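PDB 1QSA: protein (soluble lytic transglycosylase SLT70) from Escherichia coli, which cleaves the glycosidic bonds between N-acetylmuramic acid and N-acetylglucosamine in peptidoglycan, leaving a 1,6-anhydro bond in the muramic acid product. Local coordinates for residues 47-50 and 51-54; 59-62 and 63-67; 245-248 and 249-252; 275-278 and 279-283; 419-422 and 423-427. All blocks are in the same frame, centred on the assembly; numbering follows the deposited sequence.

Contact 1 of 5, residues 47-50 and 51-54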
loop_
_atom_site.group_PDB
_atom_site.type_symbol
_atom_site.label_atom_id
_atom_site.label_comp_id
_atom_site.label_asym_id
_atom_site.label_seq_id
_atom_site.Cartn_x
_atom_site.Cartn_y
_atom_site.Cartn_z
ATOM N N THR A 47 -31.140 -0.355 -5.052
ATOM C CA THR A 47 -30.534 -1.132 -3.968
ATOM C C THR A 47 -31.319 -1.159 -2.671
ATOM O O THR A 47 -31.115 -2.053 -1.847
ATOM C CB THR A 47 -29.066 -0.740 -3.695
ATOM O OG1 THR A 47 -28.954 0.668 -3.442
ATOM C CG2 THR A 47 -28.204 -1.112 -4.887
ATOM N N ASP A 48 -32.200 -0.179 -2.484
ATOM C CA ASP A 48 -33.045 -0.117 -1.296
ATOM C C ASP A 48 -33.980 -1.328 -1.218
ATOM O O ASP A 48 -34.420 -1.708 -0.134
ATOM C CB ASP A 48 -33.905 1.156 -1.327
ATOM C CG ASP A 48 -33.316 2.292 -0.511
ATOM O OD1 ASP A 48 -32.168 2.194 -0.051
ATOM O OD2 ASP A 48 -34.026 3.299 -0.326
ATOM N N ASP A 49 -34.313 -1.895 -2.369
ATOM C CA ASP A 49 -35.218 -3.037 -2.418
ATOM C C ASP A 49 -34.605 -4.101 -3.328
ATOM O O ASP A 49 -35.322 -4.756 -4.079
ATOM C CB ASP A 49 -36.574 -2.569 -2.985
ATOM C CG ASP A 49 -37.706 -3.555 -2.719
ATOM O OD1 ASP A 49 -37.642 -4.282 -1.702
ATOM O OD2 ASP A 49 -38.668 -3.587 -3.523
ATOM N N LEU A 50 -33.290 -4.302 -3.227
ATOM C CA LEU A 50 -32.608 -5.258 -4.097
ATOM C C LEU A 50 -33.163 -6.686 -4.040
ATOM O O LEU A 50 -33.195 -7.379 -5.052
ATOM C CB LEU A 50 -31.094 -5.263 -3.841
ATOM C CG LEU A 50 -30.279 -5.775 -5.039
ATOM C CD1 LEU A 50 -30.448 -4.838 -6.247
ATOM C CD2 LEU A 50 -28.802 -5.941 -4.662
ATOM N N MET A 51 -33.641 -7.100 -2.870
ATOM C CA MET A 51 -34.175 -8.463 -2.734
ATOM C C MET A 51 -35.451 -8.720 -3.539
ATOM O O MET A 51 -35.799 -9.869 -3.794
ATOM C CB MET A 51 -34.401 -8.810 -1.262
ATOM C CG MET A 51 -33.119 -8.964 -0.459
ATOM S SD MET A 51 -33.463 -9.501 1.243
ATOM C CE MET A 51 -31.966 -10.351 1.631
ATOM N N ASN A 52 -36.121 -7.651 -3.967
ATOM C CA ASN A 52 -37.359 -7.776 -4.731
ATOM C C ASN A 52 -37.260 -7.223 -6.148
ATOM O O ASN A 52 -38.261 -7.136 -6.863
ATOM C CB ASN A 52 -38.486 -7.082 -3.965
ATOM C CG ASN A 52 -38.772 -7.755 -2.641
ATOM O OD1 ASN A 52 -38.985 -8.966 -2.589
ATOM N ND2 ASN A 52 -38.756 -6.988 -1.570
ATOM N N GLN A 53 -36.053 -6.865 -6.566
ATOM C CA GLN A 53 -35.878 -6.316 -7.901
ATOM C C GLN A 53 -35.799 -7.349 -9.015
ATOM O O GLN A 53 -35.099 -8.360 -8.889
ATOM C CB GLN A 53 -34.601 -5.467 -7.974
ATOM C CG GLN A 53 -34.611 -4.224 -7.136
ATOM C CD GLN A 53 -35.517 -3.149 -7.689
ATOM O OE1 GLN A 53 -36.088 -3.291 -8.780
ATOM N NE2 GLN A 53 -35.664 -2.064 -6.938
ATOM N N PRO A 54 -36.561 -7.140 -10.106
ATOM C CA PRO A 54 -36.476 -8.105 -11.204
ATOM C C PRO A 54 -35.163 -7.812 -11.952
ATOM O O PRO A 54 -34.719 -6.660 -12.011
ATOM C CB PRO A 54 -37.708 -7.779 -12.058
ATOM C CG PRO A 54 -37.987 -6.339 -11.763
ATOM C CD PRO A 54 -37.695 -6.212 -10.286
#
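Asp49 O takes the amide of Asn52 at 3.0 Å between Asp49 O and Asn52 N, and Leu50 O takes that of Gln53, with 3.3 Å from Leu50 O to Gln53 N; both bonds span three residues, so the chain leaves helix 38-48 through a 3-10 turn. This turn is a helix-to-helix linker of the alpha-superhelix, and it ends at Pro54, the N-cap residue of helix 55-64. In each of the two bonds the donor stands above the carbonyl plane and not on a lone pair.

The side chains of Asp49 and Asn52 repeat the backbone link on the outside of the turn. With CG of Asp49 opposite its own amide nitrogen (chi1 -164°), the carboxylate swings over the start of the turn, and OD1 receives Asn52 ND2 at 2.9 Å. The oxygen is met on its syn side, somewhat out of the carboxylate plane, whereas it lies close to the plane of the Asn52 amide; the two flat groups are turned 58° from each other. Gln53 is bent at chi2 (-72°), and its NE2 is hydrogen-bonded to Ile46 O of the preceding helix.

Leu50 is the buried member, and its side chain touches Arg77 and Phe78 of helix 69-84, while Met51 and Asn52 remain exposed. Arg85, just after that helix, donates through NH2 to Gln53 O and, weakly, to Leu50 O. Within the turn, Leu50 CD1 comes to 4.3 Å from Gln53 CG.

Contact 2 of 5, residues 59-62 and 63-67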
loop_
_atom_site.group_PDB
_atom_site.type_symbol
_atom_site.label_atom_id
_atom_site.label_comp_id
_atom_site.label_asym_id
_atom_site.label_seq_id
_atom_site.Cartn_x
_atom_site.Cartn_y
_atom_site.Cartn_z
ATOM N N THR A 59 -30.478 -4.868 -15.133
ATOM C CA THR A 59 -29.838 -4.893 -16.443
ATOM C C THR A 59 -30.005 -3.540 -17.150
ATOM O O THR A 59 -29.042 -3.006 -17.700
ATOM C CB THR A 59 -30.455 -6.011 -17.318
ATOM O OG1 THR A 59 -30.142 -7.277 -16.730
ATOM C CG2 THR A 59 -29.917 -5.970 -18.750
ATOM N N ASN A 60 -31.220 -2.994 -17.131
ATOM C CA ASN A 60 -31.485 -1.708 -17.786
ATOM C C ASN A 60 -30.652 -0.588 -17.171
ATOM O O ASN A 60 -30.068 0.223 -17.895
ATOM C CB ASN A 60 -32.973 -1.353 -17.745
ATOM C CG ASN A 60 -33.808 -2.225 -18.675
ATOM O OD1 ASN A 60 -33.271 -2.934 -19.534
ATOM N ND2 ASN A 60 -35.124 -2.181 -18.503
ATOM N N PHE A 61 -30.534 -0.590 -15.845
ATOM C CA PHE A 61 -29.755 0.436 -15.162
ATOM C C PHE A 61 -28.263 0.328 -15.489
ATOM O O PHE A 61 -27.598 1.325 -15.771
ATOM C CB PHE A 61 -29.969 0.370 -13.643
ATOM C CG PHE A 61 -29.187 1.405 -12.887
ATOM C CD1 PHE A 61 -29.577 2.744 -12.914
ATOM C CD2 PHE A 61 -28.035 1.055 -12.170
ATOM C CE1 PHE A 61 -28.834 3.718 -12.244
ATOM C CE2 PHE A 61 -27.292 2.023 -11.502
ATOM C CZ PHE A 61 -27.700 3.360 -11.542
ATOM N N VAL A 62 -27.740 -0.888 -15.455
ATOM C CA VAL A 62 -26.334 -1.107 -15.748
ATOM C C VAL A 62 -26.009 -0.710 -17.197
ATOM O O VAL A 62 -25.023 -0.014 -17.445
ATOM C CB VAL A 62 -25.951 -2.578 -15.472
ATOM C CG1 VAL A 62 -24.523 -2.863 -15.919
ATOM C CG2 VAL A 62 -26.131 -2.884 -13.998
ATOM N N ARG A 63 -26.867 -1.087 -18.142
ATOM C CA ARG A 63 -26.605 -0.757 -19.551
ATOM C C ARG A 63 -26.717 0.746 -19.829
ATOM O O ARG A 63 -25.986 1.286 -20.660
ATOM C CB ARG A 63 -27.538 -1.529 -20.496
ATOM C CG ARG A 63 -27.653 -3.034 -20.241
ATOM C CD ARG A 63 -26.357 -3.703 -19.759
ATOM N NE ARG A 63 -26.604 -4.481 -18.540
ATOM C CZ ARG A 63 -25.738 -5.316 -17.966
ATOM N NH1 ARG A 63 -24.532 -5.523 -18.501
ATOM N NH2 ARG A 63 -26.085 -5.956 -16.848
ATOM N N ALA A 64 -27.588 1.423 -19.085
ATOM C CA ALA A 64 -27.800 2.858 -19.259
ATOM C C ALA A 64 -26.732 3.723 -18.604
ATOM O O ALA A 64 -26.631 4.909 -18.905
ATOM C CB ALA A 64 -29.162 3.255 -18.716
ATOM N N ASN A 65 -25.917 3.127 -17.742
ATOM C CA ASN A 65 -24.898 3.870 -17.007
ATOM C C ASN A 65 -23.532 3.177 -17.056
ATOM O O ASN A 65 -22.945 2.871 -16.012
ATOM C CB ASN A 65 -25.379 4.043 -15.557
ATOM C CG ASN A 65 -26.657 4.867 -15.462
ATOM O OD1 ASN A 65 -26.604 6.097 -15.398
ATOM N ND2 ASN A 65 -27.811 4.197 -15.468
ATOM N N PRO A 66 -22.957 3.023 -18.274
ATOM C CA PRO A 66 -21.661 2.365 -18.470
ATOM C C PRO A 66 -20.439 2.914 -17.737
ATOM O O PRO A 66 -19.512 2.161 -17.440
ATOM C CB PRO A 66 -21.477 2.402 -19.992
ATOM C CG PRO A 66 -22.191 3.644 -20.395
ATOM C CD PRO A 66 -23.438 3.614 -19.538
ATOM N N THR A 67 -20.430 4.215 -17.447
ATOM C CA THR A 67 -19.303 4.825 -16.754
ATOM C C THR A 67 -19.552 5.167 -15.280
ATOM O O THR A 67 -18.693 5.752 -14.618
ATOM C CB THR A 67 -18.797 6.092 -17.489
ATOM O OG1 THR A 67 -19.825 7.087 -17.495
ATOM C CG2 THR A 67 -18.392 5.749 -18.936
HETATM O O HOH W 1 -22.653 0.110 -15.902
#
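Phe61 holds its CG opposite the backbone nitrogen (chi1 180°), while Asn65, four residues on, keeps its CG beside its own nitrogen (chi1 -63°), and the two side chains meet at the C-terminal end of helix 55-64, one of the helices of the alpha-superhelix. Asn65 ND2 lies over one face of the phenyl ring, 3.4 Å from Phe61 CE1. The same nitrogen bonds back to the carbonyl four residues earlier, in a nearly straight hydrogen bond to Phe61 O with 2.9 Å from ND2 to O. The carbonyl is met in its plane, on a lone pair, and the oxygen lies in the amide plane of Asn65, so this bond fixes the rotation of the carboxamide above the ring.

The backbone bonds shorten as the helix ends: Ala64 N to Asn60 O, at 3.0 Å, spans four residues, but Asn65 N to Val62 O, at 3.3 Å, spans three. A water donates to both Val62 O and Asn65 O, bridging the last turn to the chain that leaves it.

Arg63 folds back along the helix instead of extending. Val62 CG1 sits 3.4 Å above the plane of its guanidinium, over the centre, and Arg63 NH2 bonds weakly to Gln75 OE1.

Phe61 touches Tyr43 and Ile46 of helix 38-48 and Leu74 of helix 69-84, Asn65 touches Pro39 and Ala71 of the same two helices, and Thr59 and Arg63 rest on Phe94 of helix 88-94.

Contact 3 of 5, residues 245-248 and 249-252. With SO4 (sulfate ion), chain K; SO4 (sulfate ion), chain G.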
loop_
_atom_site.group_PDB
_atom_site.type_symbol
_atom_site.label_atom_id
_atom_site.label_comp_id
_atom_site.label_asym_id
_atom_site.label_seq_id
_atom_site.Cartn_x
_atom_site.Cartn_y
_atom_site.Cartn_z
ATOM N N GLN A 245 17.477 -34.453 3.597
ATOM C CA GLN A 245 18.502 -34.589 2.555
ATOM C C GLN A 245 18.526 -33.356 1.657
ATOM O O GLN A 245 18.557 -33.464 0.437
ATOM C CB GLN A 245 18.258 -35.849 1.706
ATOM C CG GLN A 245 17.837 -37.104 2.490
ATOM C CD GLN A 245 16.316 -37.352 2.453
ATOM O OE1 GLN A 245 15.681 -37.249 1.399
ATOM N NE2 GLN A 245 15.737 -37.679 3.606
ATOM N N LEU A 246 18.517 -32.176 2.271
ATOM C CA LEU A 246 18.500 -30.930 1.514
ATOM C C LEU A 246 19.724 -30.691 0.639
ATOM O O LEU A 246 20.852 -31.022 1.025
ATOM C CB LEU A 246 18.297 -29.745 2.457
ATOM C CG LEU A 246 17.047 -29.766 3.336
ATOM C CD1 LEU A 246 17.025 -28.509 4.180
ATOM C CD2 LEU A 246 15.776 -29.873 2.504
ATOM N N ASN A 247 19.492 -30.140 -0.550
ATOM C CA ASN A 247 20.579 -29.834 -1.466
ATOM C C ASN A 247 21.208 -28.501 -1.059
ATOM O O ASN A 247 20.740 -27.857 -0.108
ATOM C CB ASN A 247 20.103 -29.824 -2.929
ATOM C CG ASN A 247 19.053 -28.761 -3.216
ATOM O OD1 ASN A 247 19.116 -27.647 -2.705
ATOM N ND2 ASN A 247 18.099 -29.096 -4.078
ATOM N N GLU A 248 22.257 -28.093 -1.769
ATOM C CA GLU A 248 22.951 -26.845 -1.454
ATOM C C GLU A 248 22.080 -25.591 -1.483
ATOM O O GLU A 248 22.203 -24.738 -0.608
ATOM C CB GLU A 248 24.179 -26.662 -2.350
ATOM C CG GLU A 248 25.259 -27.723 -2.144
ATOM C CD GLU A 248 25.711 -27.850 -0.693
ATOM O OE1 GLU A 248 25.952 -26.805 -0.044
ATOM O OE2 GLU A 248 25.830 -28.997 -0.203
ATOM N N ASP A 249 21.204 -25.479 -2.478
ATOM C CA ASP A 249 20.315 -24.324 -2.581
ATOM C C ASP A 249 19.344 -24.261 -1.402
ATOM O O ASP A 249 19.121 -23.198 -0.822
ATOM C CB ASP A 249 19.527 -24.363 -3.894
ATOM C CG ASP A 249 20.362 -23.948 -5.099
ATOM O OD1 ASP A 249 21.543 -23.571 -4.928
ATOM O OD2 ASP A 249 19.824 -23.987 -6.228
ATOM N N GLN A 250 18.795 -25.414 -1.038
ATOM C CA GLN A 250 17.852 -25.509 0.067
ATOM C C GLN A 250 18.522 -25.165 1.400
ATOM O O GLN A 250 17.949 -24.446 2.213
ATOM C CB GLN A 250 17.214 -26.903 0.080
ATOM C CG GLN A 250 16.347 -27.148 -1.159
ATOM C CD GLN A 250 15.935 -28.599 -1.337
ATOM O OE1 GLN A 250 16.653 -29.516 -0.946
ATOM N NE2 GLN A 250 14.776 -28.810 -1.948
ATOM N N ILE A 251 19.749 -25.639 1.604
ATOM C CA ILE A 251 20.480 -25.341 2.832
ATOM C C ILE A 251 20.797 -23.841 2.888
ATOM O O ILE A 251 20.660 -23.210 3.947
ATOM C CB ILE A 251 21.787 -26.169 2.937
ATOM C CG1 ILE A 251 21.456 -27.666 2.998
ATOM C CG2 ILE A 251 22.572 -25.770 4.186
ATOM C CD1 ILE A 251 22.688 -28.594 2.940
ATOM N N GLN A 252 21.165 -23.259 1.749
ATOM C CA GLN A 252 21.472 -21.828 1.716
ATOM C C GLN A 252 20.231 -20.999 2.026
ATOM O O GLN A 252 20.339 -19.947 2.649
ATOM C CB GLN A 252 22.082 -21.395 0.378
ATOM C CG GLN A 252 22.597 -19.926 0.367
ATOM C CD GLN A 252 23.609 -19.617 1.481
ATOM O OE1 GLN A 252 24.469 -20.438 1.807
ATOM N NE2 GLN A 252 23.507 -18.419 2.062
HETATM S S SO4 K . 23.779 -30.376 -4.347
HETATM O O1 SO4 K . 25.166 -30.382 -4.865
HETATM O O2 SO4 K . 23.782 -30.781 -2.926
HETATM O O3 SO4 K . 23.214 -29.019 -4.477
HETATM O O4 SO4 K . 22.957 -31.325 -5.128
HETATM S S SO4 G . 12.816 -40.099 3.728
HETATM O O1 SO4 G . 12.128 -40.640 4.913
HETATM O O2 SO4 G . 12.044 -40.427 2.514
HETATM O O3 SO4 G . 12.934 -38.633 3.855
HETATM O O4 SO4 G . 14.165 -40.694 3.631
HETATM O O HOH W 2 16.602 -32.160 -1.607
#
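The carboxamides of Asn247 and Gln250 are stacked, their planes only 22° apart, with Asn247 ND2 3.5 Å from Gln250 CD. Each amide oxygen then turns to the other residue's backbone. Asn247 OD1 receives Gln250 N at 2.8 Å, nearly along the C=O axis. In return Gln250 OE1 receives Asn247 N at 2.9 Å, the donor tilted slightly from the carbonyl plane. A chi1 of 62° places CG of Asn247 between its own nitrogen and carbonyl carbon, the crowded position, and so curls OD1 back over the first turn; Gln250, by contrast, reaches its partner with an extended chain. A water adds a further donor to Gln250 OE1, at 2.7 Å, and links it to Gln245 O.

This reciprocal pair is a capping box at the start of helix 248-260, with Asn247 as N-cap. It is flanked by a hydrophobic staple: Leu246, just before the cap, packs against Ile251, four residues after it, with 3.8 Å between Leu246 CB and Ile251 CG1. Inside the staple Ile251 N bonds to Asn247 O, the first ordinary helical bond, and Gln252 N to Glu248 O continues the series. Arg215 of helix 212-228 touches both Leu246 and Gln250.

Two sulfate ions, probably from the crystallisation liquor, bind at this surface. Glu248 N donates to O3 of the chain K sulfate at 3.0 Å, where the positive end of the helix dipole would probably attract an anion. Ahead of the cap, Gln245 NE2 donates to O3 of the chain G sulfate at 3.0 Å.

Contact 4 of 5, residues 275-278 and 279-283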
loop_
_atom_site.group_PDB
_atom_site.type_symbol
_atom_site.label_atom_id
_atom_site.label_comp_id
_atom_site.label_asym_id
_atom_site.label_seq_id
_atom_site.Cartn_x
_atom_site.Cartn_y
_atom_site.Cartn_z
ATOM N N ARG A 275 26.742 -15.373 10.634
ATOM C CA ARG A 275 25.860 -14.579 9.774
ATOM C C ARG A 275 26.598 -14.068 8.546
ATOM O O ARG A 275 26.116 -14.202 7.425
ATOM C CB ARG A 275 25.285 -13.388 10.547
ATOM C CG ARG A 275 24.466 -12.410 9.703
ATOM C CD ARG A 275 24.357 -11.046 10.378
ATOM N NE ARG A 275 25.674 -10.418 10.458
ATOM C CZ ARG A 275 26.117 -9.673 11.472
ATOM N NH1 ARG A 275 25.350 -9.401 12.520
ATOM N NH2 ARG A 275 27.343 -9.178 11.418
ATOM N N ASP A 276 27.784 -13.494 8.746
ATOM C CA ASP A 276 28.534 -12.967 7.613
ATOM C C ASP A 276 29.026 -14.026 6.648
ATOM O O ASP A 276 29.142 -13.766 5.440
ATOM C CB ASP A 276 29.656 -12.031 8.079
ATOM C CG ASP A 276 29.116 -10.724 8.648
ATOM O OD1 ASP A 276 27.901 -10.454 8.512
ATOM O OD2 ASP A 276 29.895 -9.957 9.240
ATOM N N ASP A 277 29.314 -15.218 7.166
ATOM C CA ASP A 277 29.743 -16.318 6.310
ATOM C C ASP A 277 28.522 -16.730 5.476
ATOM O O ASP A 277 28.633 -16.947 4.272
ATOM C CB ASP A 277 30.243 -17.504 7.146
ATOM C CG ASP A 277 30.486 -18.757 6.302
ATOM O OD1 ASP A 277 31.568 -18.870 5.680
ATOM O OD2 ASP A 277 29.587 -19.630 6.256
ATOM N N ALA A 278 27.358 -16.794 6.120
ATOM C CA ALA A 278 26.118 -17.155 5.428
ATOM C C ALA A 278 25.801 -16.153 4.317
ATOM O O ALA A 278 25.503 -16.548 3.185
ATOM C CB ALA A 278 24.957 -17.238 6.413
ATOM N N ILE A 279 25.930 -14.859 4.613
ATOM C CA ILE A 279 25.641 -13.839 3.606
ATOM C C ILE A 279 26.645 -13.873 2.453
ATOM O O ILE A 279 26.275 -13.622 1.307
ATOM C CB ILE A 279 25.524 -12.425 4.220
ATOM C CG1 ILE A 279 24.434 -12.418 5.297
ATOM C CG2 ILE A 279 25.113 -11.417 3.142
ATOM C CD1 ILE A 279 24.375 -11.151 6.102
ATOM N N MET A 280 27.899 -14.215 2.750
ATOM C CA MET A 280 28.937 -14.314 1.718
ATOM C C MET A 280 28.596 -15.410 0.703
ATOM O O MET A 280 28.952 -15.312 -0.469
ATOM C CB MET A 280 30.309 -14.612 2.345
ATOM C CG MET A 280 30.985 -13.414 3.003
ATOM S SD MET A 280 31.383 -12.112 1.812
ATOM C CE MET A 280 32.817 -12.824 0.982
ATOM N N ARG A 281 27.879 -16.433 1.166
ATOM C CA ARG A 281 27.467 -17.554 0.326
ATOM C C ARG A 281 26.055 -17.392 -0.244
ATOM O O ARG A 281 25.552 -18.276 -0.940
ATOM C CB ARG A 281 27.532 -18.850 1.135
ATOM C CG ARG A 281 28.926 -19.226 1.576
ATOM C CD ARG A 281 29.008 -20.710 1.904
ATOM N NE ARG A 281 28.867 -20.990 3.330
ATOM C CZ ARG A 281 28.860 -22.214 3.850
ATOM N NH1 ARG A 281 28.958 -23.281 3.062
ATOM N NH2 ARG A 281 28.734 -22.376 5.159
ATOM N N SER A 282 25.424 -16.260 0.045
ATOM C CA SER A 282 24.061 -15.999 -0.407
ATOM C C SER A 282 23.922 -15.439 -1.816
ATOM O O SER A 282 24.835 -14.809 -2.352
ATOM C CB SER A 282 23.356 -15.063 0.577
ATOM O OG SER A 282 22.003 -14.858 0.204
ATOM N N GLN A 283 22.756 -15.691 -2.406
ATOM C CA GLN A 283 22.411 -15.199 -3.733
ATOM C C GLN A 283 21.300 -14.156 -3.576
ATOM O O GLN A 283 20.843 -13.564 -4.560
ATOM C CB GLN A 283 21.894 -16.348 -4.619
ATOM C CG GLN A 283 22.865 -17.509 -4.821
ATOM C CD GLN A 283 24.174 -17.062 -5.422
ATOM O OE1 GLN A 283 24.200 -16.253 -6.356
ATOM N NE2 GLN A 283 25.278 -17.575 -4.882
#
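Asp277 and Arg281, one turn apart on the exposed side of helix 269-280, form a salt bridge with 3.1 Å between Asp277 OD2 and Arg281 NH2. OD2 uses its syn lone pair, and the guanidinium is turned 62° from the carboxylate; Arg281 NE adds a weak bond to the same oxygen. The aspartate probably eases the closeness of Arg281 NH1 to Arg255 NH2.

A second charged pair joins the neighbours Arg275, which is buried, and Asp276. Arg275 grips Asp276 OD1 side-on, with NE at 3.0 Å and NH2 at 3.2 Å from that oxygen, both from the same face of the carboxylate. Arg291 makes a further salt bridge to OD1, while Arg275 NH1 donates to Leu262 O.

Hydrogen bonds of the backbone carry the last helical turn: Ile279 N to Arg275 O, Met280 N to Asp276 O, then Arg281 N to Asp277 O at 3.2 Å. The helix ends with a three-residue step, Ser282 N to Ile279 O, that leads toward helix 285-298 of the alpha-superhelix.

Ile279 adds carbon contact: its CD1 lies 3.8 Å from CG of Arg275 as the two side chains run side by side. Around them Ala259, Met263 and Trp307 supply the neighbouring surfaces.

Contact 5 of 5, residues 419-422 and 423-427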
loop_
_atom_site.group_PDB
_atom_site.type_symbol
_atom_site.label_atom_id
_atom_site.label_comp_id
_atom_site.label_asym_id
_atom_site.label_seq_id
_atom_site.Cartn_x
_atom_site.Cartn_y
_atom_site.Cartn_z
ATOM N N LEU A 419 -6.097 16.438 -18.047
ATOM C CA LEU A 419 -7.017 16.155 -16.947
ATOM C C LEU A 419 -6.379 16.546 -15.599
ATOM O O LEU A 419 -7.033 17.137 -14.736
ATOM C CB LEU A 419 -7.444 14.673 -16.966
ATOM C CG LEU A 419 -8.448 14.282 -18.072
ATOM C CD1 LEU A 419 -8.636 12.773 -18.134
ATOM C CD2 LEU A 419 -9.789 14.981 -17.814
ATOM N N ALA A 420 -5.094 16.245 -15.431
ATOM C CA ALA A 420 -4.387 16.613 -14.201
ATOM C C ALA A 420 -4.428 18.140 -14.024
ATOM O O ALA A 420 -4.785 18.643 -12.957
ATOM C CB ALA A 420 -2.930 16.125 -14.251
ATOM N N ARG A 421 -4.147 18.872 -15.104
ATOM C CA ARG A 421 -4.137 20.339 -15.044
ATOM C C ARG A 421 -5.536 20.918 -14.849
ATOM O O ARG A 421 -5.696 21.921 -14.167
ATOM C CB ARG A 421 -3.487 20.922 -16.299
ATOM C CG ARG A 421 -3.291 22.433 -16.238
ATOM C CD ARG A 421 -2.307 22.816 -15.143
ATOM N NE ARG A 421 -2.331 24.252 -14.854
ATOM C CZ ARG A 421 -1.363 24.901 -14.214
ATOM N NH1 ARG A 421 -0.284 24.250 -13.792
ATOM N NH2 ARG A 421 -1.479 26.206 -13.991
ATOM N N TYR A 422 -6.541 20.275 -15.440
ATOM C CA TYR A 422 -7.932 20.717 -15.298
ATOM C C TYR A 422 -8.327 20.603 -13.812
ATOM O O TYR A 422 -8.893 21.524 -13.235
ATOM C CB TYR A 422 -8.853 19.847 -16.151
ATOM C CG TYR A 422 -10.287 20.301 -16.139
ATOM C CD1 TYR A 422 -10.727 21.286 -17.016
ATOM C CD2 TYR A 422 -11.210 19.736 -15.260
ATOM C CE1 TYR A 422 -12.061 21.701 -17.020
ATOM C CE2 TYR A 422 -12.553 20.145 -15.255
ATOM C CZ TYR A 422 -12.962 21.128 -16.138
ATOM O OH TYR A 422 -14.276 21.550 -16.142
ATOM N N ALA A 423 -7.964 19.485 -13.188
ATOM C CA ALA A 423 -8.249 19.272 -11.768
ATOM C C ALA A 423 -7.494 20.316 -10.939
ATOM O O ALA A 423 -8.072 20.960 -10.068
ATOM C CB ALA A 423 -7.838 17.863 -11.372
ATOM N N PHE A 424 -6.206 20.496 -11.243
ATOM C CA PHE A 424 -5.355 21.478 -10.569
ATOM C C PHE A 424 -5.974 22.886 -10.668
ATOM O O PHE A 424 -6.056 23.597 -9.671
ATOM C CB PHE A 424 -3.936 21.440 -11.190
ATOM C CG PHE A 424 -2.979 22.453 -10.617
ATOM C CD1 PHE A 424 -2.174 22.134 -9.524
ATOM C CD2 PHE A 424 -2.870 23.731 -11.177
ATOM C CE1 PHE A 424 -1.273 23.068 -8.993
ATOM C CE2 PHE A 424 -1.966 24.674 -10.650
ATOM C CZ PHE A 424 -1.169 24.340 -9.555
ATOM N N ASN A 425 -6.445 23.263 -11.860
ATOM C CA ASN A 425 -7.061 24.582 -12.063
ATOM C C ASN A 425 -8.342 24.781 -11.251
ATOM O O ASN A 425 -8.706 25.912 -10.907
ATOM C CB ASN A 425 -7.354 24.818 -13.546
ATOM C CG ASN A 425 -6.094 25.008 -14.373
ATOM O OD1 ASN A 425 -5.020 25.258 -13.837
ATOM N ND2 ASN A 425 -6.221 24.875 -15.683
ATOM N N ASN A 426 -9.022 23.682 -10.949
ATOM C CA ASN A 426 -10.252 23.730 -10.169
ATOM C C ASN A 426 -10.034 23.476 -8.684
ATOM O O ASN A 426 -10.993 23.449 -7.907
ATOM C CB ASN A 426 -11.246 22.721 -10.732
ATOM C CG ASN A 426 -11.943 23.254 -11.949
ATOM O OD1 ASN A 426 -12.814 24.110 -11.833
ATOM N ND2 ASN A 426 -11.516 22.820 -13.117
ATOM N N GLN A 427 -8.768 23.413 -8.285
ATOM C CA GLN A 427 -8.393 23.156 -6.902
ATOM C C GLN A 427 -8.882 21.807 -6.367
ATOM O O GLN A 427 -9.161 21.669 -5.169
ATOM C CB GLN A 427 -8.784 24.319 -5.981
ATOM C CG GLN A 427 -8.133 25.611 -6.415
ATOM C CD GLN A 427 -8.196 26.698 -5.373
ATOM O OE1 GLN A 427 -8.905 26.583 -4.366
ATOM N NE2 GLN A 427 -7.456 27.770 -5.605
#
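Tyr422 and Asn426 belong to the close-fitting part of this helix end, in the L domain of the enzyme. Tyr422 O accepts twice, from Asn426 N at 3.1 Å and from Asn426 ND2 at 2.9 Å, the two donors reaching it from opposite faces of the carbonyl plane. ND2 also stands 3.6 Å above the Tyr422 ring, displaced toward its rim. Arg421 and Phe424 fit as closely: bent at chi2 (65°), Arg421 lays one guanidinium face over Phe424, whose CD2 is 3.5 Å above that plane, the ring inclined by 37°. On the buried side Ala420 and Ala423 touch helix 429-438, and Leu419 and Ala423 touch Trp404 of helix 397-408.

The solvent side is looser. Exposed Asn425 offers OD1 to Arg421 NE at 3.0 Å, but the bond is poorly angled and weak. Beyond it comes Gln427, also exposed and with positive phi, the C-prime residue of a Schellman motif formed by Trp428 N to Ala423 O and Gln427 N to Phe424 O.

Arg421 NH1 forms salt bridges with Glu446 and Glu447. The guanidinium is therefore steered by two carboxylates at NH1 and by an aromatic side chain over its face, so its charge is probably well compensated where helix 413-425 meets helix 445-448.

All five contacts are local and lie away from the predicted active site. Contacts 1 and 2 serve successive helices, 38-48 and 55-64, with centres about 16 Å apart and without touching. Contacts 3 and 4 likewise belong to successive helices but do meet: Gln252 NE2 probably bonds to Ala278 O. Contacts 1, 2 and 3 are surface sites, whereas contacts 4 and 5 are partly buried. Four treat a C-terminal helix end, by a 3-10 exit, asparagine amides, a Schellman motif or, in contact 4, a salt bridge beside a three-residue backbone step; contact 3 alone caps an N-terminus. Salt bridges within a contact occur only in contact 4; the arginine of contact 5 pairs with glutamates outside it.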